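Local coordinates for RNA-dependent RNA Polymerase (PDB 6TZ0), which synthesises RNA from an RNA template, copying viral plus strands from the double-stranded genome segments and making complementary minus strands during replication, at residues F43-S48 with L174-D179; A154-W159 with T163-R168; R168-L173 with A230-L235; H224-V229 with R336-D341. One frame throughout, in Å; residues are numbered along the deposited sequence.

Overall arrangement
The four contacts step through the helical N-terminal part of the polymerase, all on the same side of the chain's centre. Helix 166-175 is common to contacts 1, 2 and 3: its start meets helix 145-160, its middle helix 224-237, and its end the loop after helix 37-44. The centres of these three lie about 14 Å apart. Helix 224-237 leads on to helix 325-339, placing contact 4 about 10 Å from contact 3 and about 23 Å from contact 1, centre to centre. Along the chain, contact 2 falls wholly between the segments of contact 1, contacts 1 and 3 interleave, as do 3 and 4, and contact 1 closes before contact 4 opens, tying distant sequence together.

Contact 1 of 4, residues F43-S48 with L174-D179; sequences FLFNNS and LFHKGD
Phe45 packs against Phe175 and His176 where two helix ends come together: helix 37-44 and helix 166-175 both run out here, and Phe45 and His176 are the first residues to leave their helical paths. The tight part is built round the Phe45 ring. With chi1 at -54°, CG stands beside the backbone N and the ring reaches across the gap. CA of His176 sits over one face, and Phe45 CZ comes to 3.7 Å from Phe175 CB. The imidazole of His176 lies alongside, its plane turned 40° from the phenyl with the ring centres 5.1 Å apart. Phe175 gives this contact its CB and carbonyl; its own ring turns off to pack on Phe206, Val207 and Cys210.

The other side is loose. Asn47, Gly178 and Asp179 are exposed, and the chains diverge there without touching. One tie back into the fold comes from Lys172, whose NZ is hydrogen-bonded to the carbonyl O of Asn46. The side chain of Phe45 is about 10 Å from that of Arg37, which binds ATP in another structure of this protein, though none is bound to this chain here. Where the packed zone gives way to the exposed turn, His176 ND1 lies 3.4 Å from Phe45 CB.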
# COMPACT_ATOMS: atom_id res chain seq x y z
N PHE A 43 30.56 -24.62 -21.57
CA PHE A 43 31.10 -24.28 -20.26
C PHE A 43 30.33 -24.96 -19.15
O PHE A 43 30.92 -25.47 -18.19
CB PHE A 43 31.09 -22.77 -20.08
CG PHE A 43 31.63 -22.30 -18.77
CD1 PHE A 43 32.99 -22.31 -18.53
CD2 PHE A 43 30.78 -21.83 -17.78
CE1 PHE A 43 33.49 -21.88 -17.32
CE2 PHE A 43 31.28 -21.39 -16.57
CZ PHE A 43 32.64 -21.42 -16.34
N LEU A 44 29.00 -24.97 -19.24
CA LEU A 44 28.21 -25.55 -18.17
C LEU A 44 28.19 -27.07 -18.21
O LEU A 44 27.93 -27.70 -17.18
CB LEU A 44 26.77 -25.02 -18.22
CG LEU A 44 26.58 -23.53 -17.91
CD1 LEU A 44 25.16 -23.12 -18.17
CD2 LEU A 44 26.96 -23.24 -16.48
N PHE A 45 28.47 -27.67 -19.36
CA PHE A 45 28.32 -29.12 -19.54
C PHE A 45 29.54 -29.70 -20.24
O PHE A 45 29.43 -30.43 -21.22
CB PHE A 45 27.07 -29.44 -20.33
CG PHE A 45 25.83 -28.84 -19.75
CD1 PHE A 45 25.35 -29.26 -18.53
CD2 PHE A 45 25.14 -27.87 -20.44
CE1 PHE A 45 24.21 -28.71 -17.99
CE2 PHE A 45 23.99 -27.31 -19.91
CZ PHE A 45 23.53 -27.73 -18.69
N ASN A 46 30.72 -29.36 -19.74
CA ASN A 46 31.95 -29.94 -20.26
C ASN A 46 32.03 -31.41 -19.88
O ASN A 46 31.42 -31.87 -18.91
CB ASN A 46 33.16 -29.18 -19.71
CG ASN A 46 34.45 -29.49 -20.44
OD1 ASN A 46 34.46 -30.25 -21.41
ND2 ASN A 46 35.55 -28.91 -19.98
N ASN A 47 32.79 -32.17 -20.68
CA ASN A 47 32.87 -33.61 -20.47
C ASN A 47 33.89 -33.95 -19.38
O ASN A 47 33.80 -35.00 -18.74
CB ASN A 47 33.23 -34.29 -21.79
CG ASN A 47 32.92 -35.78 -21.79
OD1 ASN A 47 32.37 -36.32 -20.83
ND2 ASN A 47 33.28 -36.44 -22.88
N SER A 48 34.85 -33.06 -19.15
CA SER A 48 35.97 -33.35 -18.26
C SER A 48 35.60 -33.35 -16.78
O SER A 48 36.40 -33.80 -15.96
CB SER A 48 37.10 -32.34 -18.50
OG SER A 48 36.68 -31.03 -18.16
N LEU A 174 21.01 -32.21 -13.43
CA LEU A 174 19.68 -31.64 -13.58
C LEU A 174 19.41 -31.04 -14.95
O LEU A 174 18.25 -31.00 -15.37
CB LEU A 174 19.42 -30.57 -12.51
CG LEU A 174 19.28 -31.04 -11.06
CD1 LEU A 174 19.23 -29.86 -10.12
CD2 LEU A 174 18.04 -31.89 -10.89
N PHE A 175 20.43 -30.56 -15.67
CA PHE A 175 20.17 -29.76 -16.85
C PHE A 175 20.86 -30.23 -18.12
O PHE A 175 20.71 -29.58 -19.16
CB PHE A 175 20.57 -28.30 -16.59
CG PHE A 175 19.96 -27.72 -15.36
CD1 PHE A 175 18.62 -27.39 -15.33
CD2 PHE A 175 20.73 -27.48 -14.23
CE1 PHE A 175 18.05 -26.86 -14.19
CE2 PHE A 175 20.17 -26.95 -13.09
CZ PHE A 175 18.82 -26.64 -13.07
N HIS A 176 21.62 -31.32 -18.08
CA HIS A 176 22.28 -31.82 -19.29
C HIS A 176 21.38 -32.88 -19.91
O HIS A 176 21.42 -34.06 -19.54
CB HIS A 176 23.67 -32.36 -18.99
CG HIS A 176 24.43 -32.78 -20.21
ND1 HIS A 176 24.89 -31.88 -21.14
CD2 HIS A 176 24.83 -34.00 -20.63
CE1 HIS A 176 25.53 -32.53 -22.10
NE2 HIS A 176 25.51 -33.82 -21.81
N LYS A 177 20.55 -32.46 -20.86
CA LYS A 177 19.63 -33.34 -21.58
C LYS A 177 19.88 -33.09 -23.06
O LYS A 177 19.21 -32.27 -23.68
CB LYS A 177 18.17 -33.06 -21.20
CG LYS A 177 17.61 -33.86 -20.03
CD LYS A 177 18.17 -33.41 -18.69
CE LYS A 177 17.73 -34.33 -17.57
NZ LYS A 177 16.26 -34.35 -17.43
N GLY A 178 20.85 -33.81 -23.63
CA GLY A 178 21.16 -33.67 -25.03
C GLY A 178 22.33 -32.74 -25.30
O GLY A 178 23.21 -32.54 -24.46
N ASP A 179 22.33 -32.16 -26.49
CA ASP A 179 23.36 -31.22 -26.91
C ASP A 179 22.86 -29.78 -26.99
O ASP A 179 23.54 -28.93 -27.55
CB ASP A 179 23.96 -31.64 -28.25
CG ASP A 179 24.90 -32.81 -28.12
OD1 ASP A 179 25.54 -32.95 -27.06
OD2 ASP A 179 25.01 -33.61 -29.08

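Contact 2 of 4, residues A154-W159 with T163-R168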
# COMPACT_ATOMS: atom_id res chain seq x y z
N ALA A 154 31.15 -19.37 -13.13
CA ALA A 154 32.42 -18.73 -13.44
C ALA A 154 33.07 -18.13 -12.20
O ALA A 154 34.29 -18.24 -12.01
CB ALA A 154 32.21 -17.64 -14.49
N SER A 155 32.26 -17.49 -11.34
CA SER A 155 32.79 -16.94 -10.10
C SER A 155 33.32 -18.02 -9.18
O SER A 155 34.40 -17.88 -8.59
CB SER A 155 31.72 -16.12 -9.40
OG SER A 155 30.69 -16.97 -8.95
N LEU A 156 32.58 -19.14 -9.06
CA LEU A 156 33.04 -20.25 -8.23
C LEU A 156 34.32 -20.88 -8.78
O LEU A 156 35.20 -21.26 -8.00
CB LEU A 156 31.93 -21.30 -8.12
CG LEU A 156 30.71 -21.04 -7.26
CD1 LEU A 156 29.60 -21.94 -7.69
CD2 LEU A 156 31.06 -21.37 -5.84
N ASP A 157 34.44 -20.97 -10.11
CA ASP A 157 35.64 -21.56 -10.71
C ASP A 157 36.86 -20.68 -10.48
O ASP A 157 37.94 -21.19 -10.17
CB ASP A 157 35.44 -21.77 -12.21
CG ASP A 157 34.48 -22.88 -12.52
OD1 ASP A 157 34.30 -23.77 -11.67
OD2 ASP A 157 33.92 -22.87 -13.64
N VAL A 158 36.71 -19.37 -10.64
CA VAL A 158 37.86 -18.48 -10.48
C VAL A 158 38.25 -18.37 -9.01
O VAL A 158 39.44 -18.29 -8.67
CB VAL A 158 37.58 -17.12 -11.14
CG1 VAL A 158 38.68 -16.11 -10.88
CG2 VAL A 158 37.44 -17.32 -12.62
N TRP A 159 37.27 -18.43 -8.10
CA TRP A 159 37.61 -18.37 -6.68
C TRP A 159 38.31 -19.64 -6.21
O TRP A 159 39.38 -19.57 -5.59
CB TRP A 159 36.37 -18.13 -5.83
CG TRP A 159 36.68 -17.88 -4.38
CD1 TRP A 159 36.75 -18.82 -3.39
CD2 TRP A 159 36.90 -16.62 -3.75
NE1 TRP A 159 37.05 -18.22 -2.19
CE2 TRP A 159 37.14 -16.87 -2.38
CE3 TRP A 159 36.94 -15.30 -4.20
CZ2 TRP A 159 37.40 -15.85 -1.47
CZ3 TRP A 159 37.20 -14.29 -3.30
CH2 TRP A 159 37.43 -14.57 -1.95
N THR A 163 37.57 -27.22 -10.74
CA THR A 163 36.24 -27.43 -11.28
C THR A 163 35.50 -28.59 -10.62
O THR A 163 34.36 -28.87 -11.01
CB THR A 163 36.33 -27.63 -12.79
OG1 THR A 163 35.02 -27.64 -13.36
CG2 THR A 163 37.03 -28.94 -13.13
N ASN A 164 36.10 -29.25 -9.63
CA ASN A 164 35.46 -30.38 -8.96
C ASN A 164 34.87 -29.94 -7.62
O ASN A 164 35.46 -30.15 -6.57
CB ASN A 164 36.44 -31.55 -8.80
CG ASN A 164 37.79 -31.12 -8.26
OD1 ASN A 164 38.01 -29.95 -7.96
ND2 ASN A 164 38.70 -32.08 -8.14
N TYR A 165 33.69 -29.34 -7.69
CA TYR A 165 32.87 -29.04 -6.52
C TYR A 165 31.44 -29.47 -6.85
O TYR A 165 31.06 -29.50 -8.02
CB TYR A 165 32.97 -27.55 -6.13
CG TYR A 165 32.63 -26.55 -7.20
CD1 TYR A 165 31.33 -26.11 -7.39
CD2 TYR A 165 33.62 -26.04 -8.02
CE1 TYR A 165 31.03 -25.20 -8.36
CE2 TYR A 165 33.33 -25.13 -8.99
CZ TYR A 165 32.03 -24.71 -9.16
OH TYR A 165 31.73 -23.81 -10.15
N PRO A 166 30.64 -29.85 -5.83
CA PRO A 166 29.39 -30.60 -6.11
C PRO A 166 28.32 -29.86 -6.89
O PRO A 166 27.40 -30.51 -7.43
CB PRO A 166 28.89 -30.95 -4.71
CG PRO A 166 30.07 -30.93 -3.87
CD PRO A 166 30.94 -29.87 -4.39
N LEU A 167 28.39 -28.54 -6.98
CA LEU A 167 27.35 -27.80 -7.68
C LEU A 167 27.46 -28.02 -9.19
O LEU A 167 26.45 -27.95 -9.91
CB LEU A 167 27.41 -26.32 -7.32
CG LEU A 167 26.24 -25.44 -7.77
CD1 LEU A 167 24.94 -25.90 -7.13
CD2 LEU A 167 26.48 -23.98 -7.46
N ARG A 168 28.66 -28.35 -9.68
CA ARG A 168 28.81 -28.73 -11.08
C ARG A 168 28.09 -30.04 -11.38
O ARG A 168 27.44 -30.18 -12.43
CB ARG A 168 30.28 -28.85 -11.46
CG ARG A 168 31.09 -27.60 -11.27
CD ARG A 168 30.54 -26.46 -12.10
NE ARG A 168 30.61 -26.67 -13.54
CZ ARG A 168 31.63 -26.28 -14.30
NH1 ARG A 168 32.67 -25.66 -13.76
NH2 ARG A 168 31.60 -26.50 -15.60
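This is the inside of a helix-loop-helix turn, where Asp157 and Leu156 near the end of helix 145-160 face Tyr165, Leu167 and Arg168 at the start of helix 166-175. Asp157 is the polar centre. Its OD1 accepts the hydroxyl proton of Tyr165 OH at 3.0 Å; the oxygen lies at the edge of the tyrosine ring, near its plane, but the hydroxyl comes from above the carboxylate, 58° out of that plane. OD2 makes the salt bridge to Arg168 NH1 at 3.1 Å, and a weak, bent bond also runs from NH1 to OD1. Carboxylate and guanidinium are turned 41° against each other, so this is not a flat two-pronged pair.

Tyr165 carries its ring with CG between the backbone N and the carbonyl carbon (chi1 56°), and that sends the phenol straight at the helix across the turn. There the ring is packed by hydrocarbon: Leu156 CB comes obliquely to 3.6 Å from Tyr165 CZ, and the CG methylene of Arg168 rests over one face, toward the rim. The arginine chain folds at its middle torsions, bringing NH1 back to the carboxylate. Beside the ring, Leu156 CD1 touches Leu167 CD2 at 3.7 Å, the two side chains meeting at about a right angle.

Two other helices close in on the turn: Leu156 also packs on Ile217 and Met218 of helix 206-218, and elsewhere on helix 145-160 Val158 and Trp159 lean on helix 774-786.

Contact 3 of 4, residues R168-L173 with A230-L235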
# COMPACT_ATOMS: atom_id res chain seq x y z
N ARG A 168 28.66 -28.35 -9.68
CA ARG A 168 28.81 -28.73 -11.08
C ARG A 168 28.09 -30.04 -11.38
O ARG A 168 27.44 -30.18 -12.43
CB ARG A 168 30.28 -28.85 -11.46
CG ARG A 168 31.09 -27.60 -11.27
CD ARG A 168 30.54 -26.46 -12.10
NE ARG A 168 30.61 -26.67 -13.54
CZ ARG A 168 31.63 -26.28 -14.30
NH1 ARG A 168 32.67 -25.66 -13.76
NH2 ARG A 168 31.60 -26.50 -15.60
N THR A 169 28.19 -31.01 -10.48
CA THR A 169 27.50 -32.28 -10.69
C THR A 169 26.00 -32.12 -10.54
O THR A 169 25.25 -32.81 -11.24
CB THR A 169 28.00 -33.34 -9.72
OG1 THR A 169 27.65 -32.97 -8.38
CG2 THR A 169 29.50 -33.44 -9.82
N TYR A 170 25.54 -31.21 -9.68
CA TYR A 170 24.10 -30.90 -9.65
C TYR A 170 23.62 -30.26 -10.95
O TYR A 170 22.56 -30.64 -11.46
CB TYR A 170 23.76 -30.00 -8.46
CG TYR A 170 23.53 -30.76 -7.17
CD1 TYR A 170 22.33 -31.42 -6.96
CD2 TYR A 170 24.49 -30.80 -6.17
CE1 TYR A 170 22.10 -32.12 -5.80
CE2 TYR A 170 24.26 -31.49 -5.00
CZ TYR A 170 23.07 -32.15 -4.82
OH TYR A 170 22.83 -32.84 -3.66
N VAL A 171 24.39 -29.31 -11.50
CA VAL A 171 24.02 -28.67 -12.76
C VAL A 171 23.99 -29.69 -13.90
O VAL A 171 23.06 -29.70 -14.72
CB VAL A 171 24.97 -27.49 -13.07
CG1 VAL A 171 24.80 -26.99 -14.48
CG2 VAL A 171 24.70 -26.34 -12.12
N LYS A 172 24.96 -30.61 -13.92
CA LYS A 172 25.01 -31.60 -15.00
C LYS A 172 23.91 -32.65 -14.84
O LYS A 172 23.30 -33.07 -15.83
CB LYS A 172 26.39 -32.25 -15.06
CG LYS A 172 26.58 -33.14 -16.27
CD LYS A 172 27.93 -33.83 -16.25
CE LYS A 172 29.05 -32.88 -16.60
NZ LYS A 172 30.34 -33.60 -16.73
N LEU A 173 23.63 -33.09 -13.61
CA LEU A 173 22.59 -34.09 -13.42
C LEU A 173 21.19 -33.52 -13.56
O LEU A 173 20.25 -34.29 -13.78
CB LEU A 173 22.73 -34.75 -12.06
CG LEU A 173 23.87 -35.74 -11.83
CD1 LEU A 173 23.89 -36.15 -10.38
CD2 LEU A 173 23.68 -36.95 -12.73
N ALA A 230 21.81 -28.62 1.25
CA ALA A 230 20.81 -27.66 0.79
C ALA A 230 20.11 -28.13 -0.48
O ALA A 230 18.87 -28.12 -0.55
CB ALA A 230 21.46 -26.30 0.57
N MET A 231 20.88 -28.56 -1.49
CA MET A 231 20.28 -28.99 -2.75
C MET A 231 19.47 -30.27 -2.60
O MET A 231 18.43 -30.43 -3.26
CB MET A 231 21.36 -29.17 -3.81
CG MET A 231 21.99 -27.87 -4.28
SD MET A 231 20.78 -26.74 -4.98
CE MET A 231 20.26 -27.63 -6.44
N ASN A 232 19.91 -31.19 -1.73
CA ASN A 232 19.13 -32.39 -1.46
C ASN A 232 17.80 -32.03 -0.80
O ASN A 232 16.76 -32.62 -1.13
CB ASN A 232 19.90 -33.35 -0.56
CG ASN A 232 21.10 -33.95 -1.24
OD1 ASN A 232 21.11 -34.17 -2.44
ND2 ASN A 232 22.12 -34.25 -0.45
N HIS A 233 17.81 -31.06 0.11
CA HIS A 233 16.56 -30.64 0.75
C HIS A 233 15.63 -29.94 -0.24
O HIS A 233 14.41 -30.12 -0.17
CB HIS A 233 16.85 -29.76 1.96
CG HIS A 233 15.63 -29.30 2.69
ND1 HIS A 233 14.79 -30.18 3.35
CD2 HIS A 233 15.12 -28.07 2.89
CE1 HIS A 233 13.80 -29.50 3.91
NE2 HIS A 233 13.98 -28.22 3.65
N PHE A 234 16.18 -29.14 -1.16
CA PHE A 234 15.31 -28.47 -2.13
C PHE A 234 14.68 -29.47 -3.10
O PHE A 234 13.49 -29.34 -3.44
CB PHE A 234 16.05 -27.39 -2.91
CG PHE A 234 16.40 -26.17 -2.10
CD1 PHE A 234 15.42 -25.43 -1.47
CD2 PHE A 234 17.70 -25.69 -2.08
CE1 PHE A 234 15.74 -24.29 -0.75
CE2 PHE A 234 18.02 -24.55 -1.37
CZ PHE A 234 17.04 -23.85 -0.71
N LEU A 235 15.43 -30.48 -3.53
CA LEU A 235 14.84 -31.50 -4.39
C LEU A 235 13.84 -32.37 -3.64
O LEU A 235 12.83 -32.81 -4.22
CB LEU A 235 15.95 -32.35 -5.01
CG LEU A 235 16.83 -31.52 -5.96
CD1 LEU A 235 18.03 -32.30 -6.41
CD2 LEU A 235 16.02 -31.05 -7.15
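Tyr170 reaches from helix 166-175 to helix 224-237 and makes every contact between the two segments. Met231 lies over one face of its ring: CB sits 3.7 Å from the ring centroid, a CH-pi contact close to the ring normal. The methionine chain then bends, leaving SD 5.4 Å from the Tyr170 centroid in a looser Met-aromatic contact. At the ring edge, near its plane, Leu235 CD1 comes to 4.1 Å from Tyr170 CE1. Also at the edge is the polar partner, Asn232 OD1, which accepts the proton of Tyr170 OH; the modelled 2.5 Å is improbably short, and the exact length of this bond is doubtful. Ring and amide planes are 57° apart, and the two side chains meet at about a right angle.

In the next shell, the axes of segments 168-173 and 230-235 run 29° apart, in roughly the same direction, and come no closer than 12.1 Å. The Tyr170 side chain spans much of that separation. Met231 also packs on Cys210 and Val213, and Leu235 on Phe206, so helix 206-218 backs the two residues that pack on the ring. The amide of Asn232 is held by backbone at and just after the end of strand 64-68: ND2 donates to Thr68 O, and OD1 accepts from Thr70 N.

OD1 therefore takes two donors while ND2 gives to a carbonyl. That pattern supports the modelled orientation of the amide, and the buried phenol shares its acceptor with the backbone just after the strand.

Contact 4 of 4, residues H224-V229 with R336-D341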
# COMPACT_ATOMS: atom_id res chain seq x y z
N HIS A 224 30.79 -26.55 0.73
CA HIS A 224 30.37 -27.40 -0.38
C HIS A 224 29.51 -28.57 0.10
O HIS A 224 28.54 -28.94 -0.57
CB HIS A 224 31.59 -27.89 -1.15
CG HIS A 224 32.32 -26.81 -1.87
ND1 HIS A 224 31.84 -26.23 -3.03
CD2 HIS A 224 33.49 -26.17 -1.59
CE1 HIS A 224 32.68 -25.30 -3.43
NE2 HIS A 224 33.69 -25.24 -2.58
N VAL A 225 29.84 -29.12 1.26
CA VAL A 225 29.04 -30.21 1.81
C VAL A 225 27.69 -29.69 2.27
O VAL A 225 26.65 -30.35 2.13
CB VAL A 225 29.80 -30.89 2.95
CG1 VAL A 225 29.24 -32.26 3.21
CG2 VAL A 225 31.28 -30.93 2.68
N GLU A 226 27.68 -28.47 2.81
CA GLU A 226 26.42 -27.83 3.17
C GLU A 226 25.61 -27.47 1.94
O GLU A 226 24.37 -27.46 2.00
CB GLU A 226 26.70 -26.60 4.02
CG GLU A 226 27.18 -26.93 5.42
CD GLU A 226 27.50 -25.69 6.22
OE1 GLU A 226 27.56 -24.60 5.62
OE2 GLU A 226 27.67 -25.81 7.45
N SER A 227 26.26 -27.21 0.81
CA SER A 227 25.53 -27.01 -0.44
C SER A 227 24.90 -28.31 -0.92
O SER A 227 23.81 -28.28 -1.51
CB SER A 227 26.44 -26.45 -1.52
OG SER A 227 27.39 -27.40 -1.94
N ILE A 228 25.56 -29.44 -0.67
CA ILE A 228 24.95 -30.74 -0.95
C ILE A 228 23.69 -30.93 -0.12
O ILE A 228 22.64 -31.33 -0.65
CB ILE A 228 25.95 -31.88 -0.69
CG1 ILE A 228 27.14 -31.76 -1.61
CG2 ILE A 228 25.31 -33.22 -0.89
CD1 ILE A 228 28.21 -32.69 -1.23
N VAL A 229 23.78 -30.63 1.18
CA VAL A 229 22.63 -30.76 2.08
C VAL A 229 21.48 -29.85 1.64
O VAL A 229 20.31 -30.26 1.61
CB VAL A 229 23.06 -30.48 3.53
CG1 VAL A 229 21.88 -30.53 4.48
CG2 VAL A 229 24.13 -31.45 3.96
N ARG A 336 19.19 -20.64 7.17
CA ARG A 336 18.49 -19.64 6.36
C ARG A 336 18.78 -19.84 4.89
O ARG A 336 17.89 -19.68 4.04
CB ARG A 336 18.88 -18.22 6.78
CG ARG A 336 18.43 -17.81 8.17
CD ARG A 336 16.95 -17.86 8.24
NE ARG A 336 16.31 -16.83 7.43
CZ ARG A 336 15.75 -15.73 7.93
NH1 ARG A 336 15.70 -15.57 9.24
NH2 ARG A 336 15.20 -14.84 7.13
N ALA A 337 20.03 -20.19 4.55
CA ALA A 337 20.35 -20.50 3.17
C ALA A 337 19.75 -21.83 2.73
O ALA A 337 19.50 -22.04 1.54
CB ALA A 337 21.86 -20.52 2.98
N MET A 338 19.51 -22.75 3.67
CA MET A 338 18.98 -24.06 3.32
C MET A 338 17.46 -24.06 3.17
O MET A 338 16.93 -24.92 2.45
CB MET A 338 19.38 -25.10 4.36
CG MET A 338 20.84 -25.47 4.30
SD MET A 338 21.35 -26.62 5.57
CE MET A 338 23.11 -26.65 5.25
N THR A 339 16.75 -23.16 3.83
CA THR A 339 15.29 -23.16 3.73
C THR A 339 14.74 -22.10 2.79
O THR A 339 13.70 -22.31 2.17
CB THR A 339 14.66 -22.99 5.11
OG1 THR A 339 15.22 -21.84 5.76
CG2 THR A 339 14.89 -24.21 5.97
N ASN A 340 15.40 -20.95 2.67
CA ASN A 340 14.95 -19.92 1.74
C ASN A 340 15.63 -20.11 0.40
O ASN A 340 16.79 -20.53 0.31
CB ASN A 340 15.24 -18.52 2.29
CG ASN A 340 14.53 -17.42 1.50
OD1 ASN A 340 13.80 -17.68 0.55
ND2 ASN A 340 14.74 -16.17 1.91
N ASP A 341 14.90 -19.77 -0.66
CA ASP A 341 15.30 -20.06 -2.03
C ASP A 341 15.81 -18.83 -2.78
O ASP A 341 16.57 -18.98 -3.73
CB ASP A 341 14.11 -20.63 -2.79
CG ASP A 341 14.50 -21.37 -4.03
OD1 ASP A 341 15.70 -21.60 -4.26
OD2 ASP A 341 13.59 -21.72 -4.80
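Met338 is stretched straight, with CG anti to its carbonyl carbon (chi1 -72°) and the next two torsions near 180° (chi2 176°, chi3 -175°), and this carries its methyl group from the last turn of helix 325-339 to Glu226 and Val229 on helix 224-237. The end of the side chain does the touching. CE lies 3.6 Å from the backbone O of Glu226 and 3.8 Å from its CB, with the glutamate chain running at about a right angle to the methionine. On the next turn of the helix, Val229 CG1 meets Met338 SD at 4.1 Å. The valine branch concerned is the one anti to its backbone N, and it lies against the sulfur and the methyl together.

Everything that passes directly between the two segments is apolar or van der Waals contact. The glutamate uses only the base of its side chain here; its carboxylate extends onward to partners elsewhere. OE2 is hydrogen-bonded to Tyr314 OH, and OE1 takes both Ser60 OG and the backbone N of Thr223. The bond back to Thr223 N, at the start of the helix, is consistent with the glutamate half of a capping box.

Phe311 and Tyr314 of helix 309-320 also touch Met338, so its side chain is packed among three helices, its own included. This is a buried helix-helix junction of the N-terminal region, joining helices 224-237 and 325-339 through one methionine; in polymerases of this reovirus family that region flanks the catalytic core.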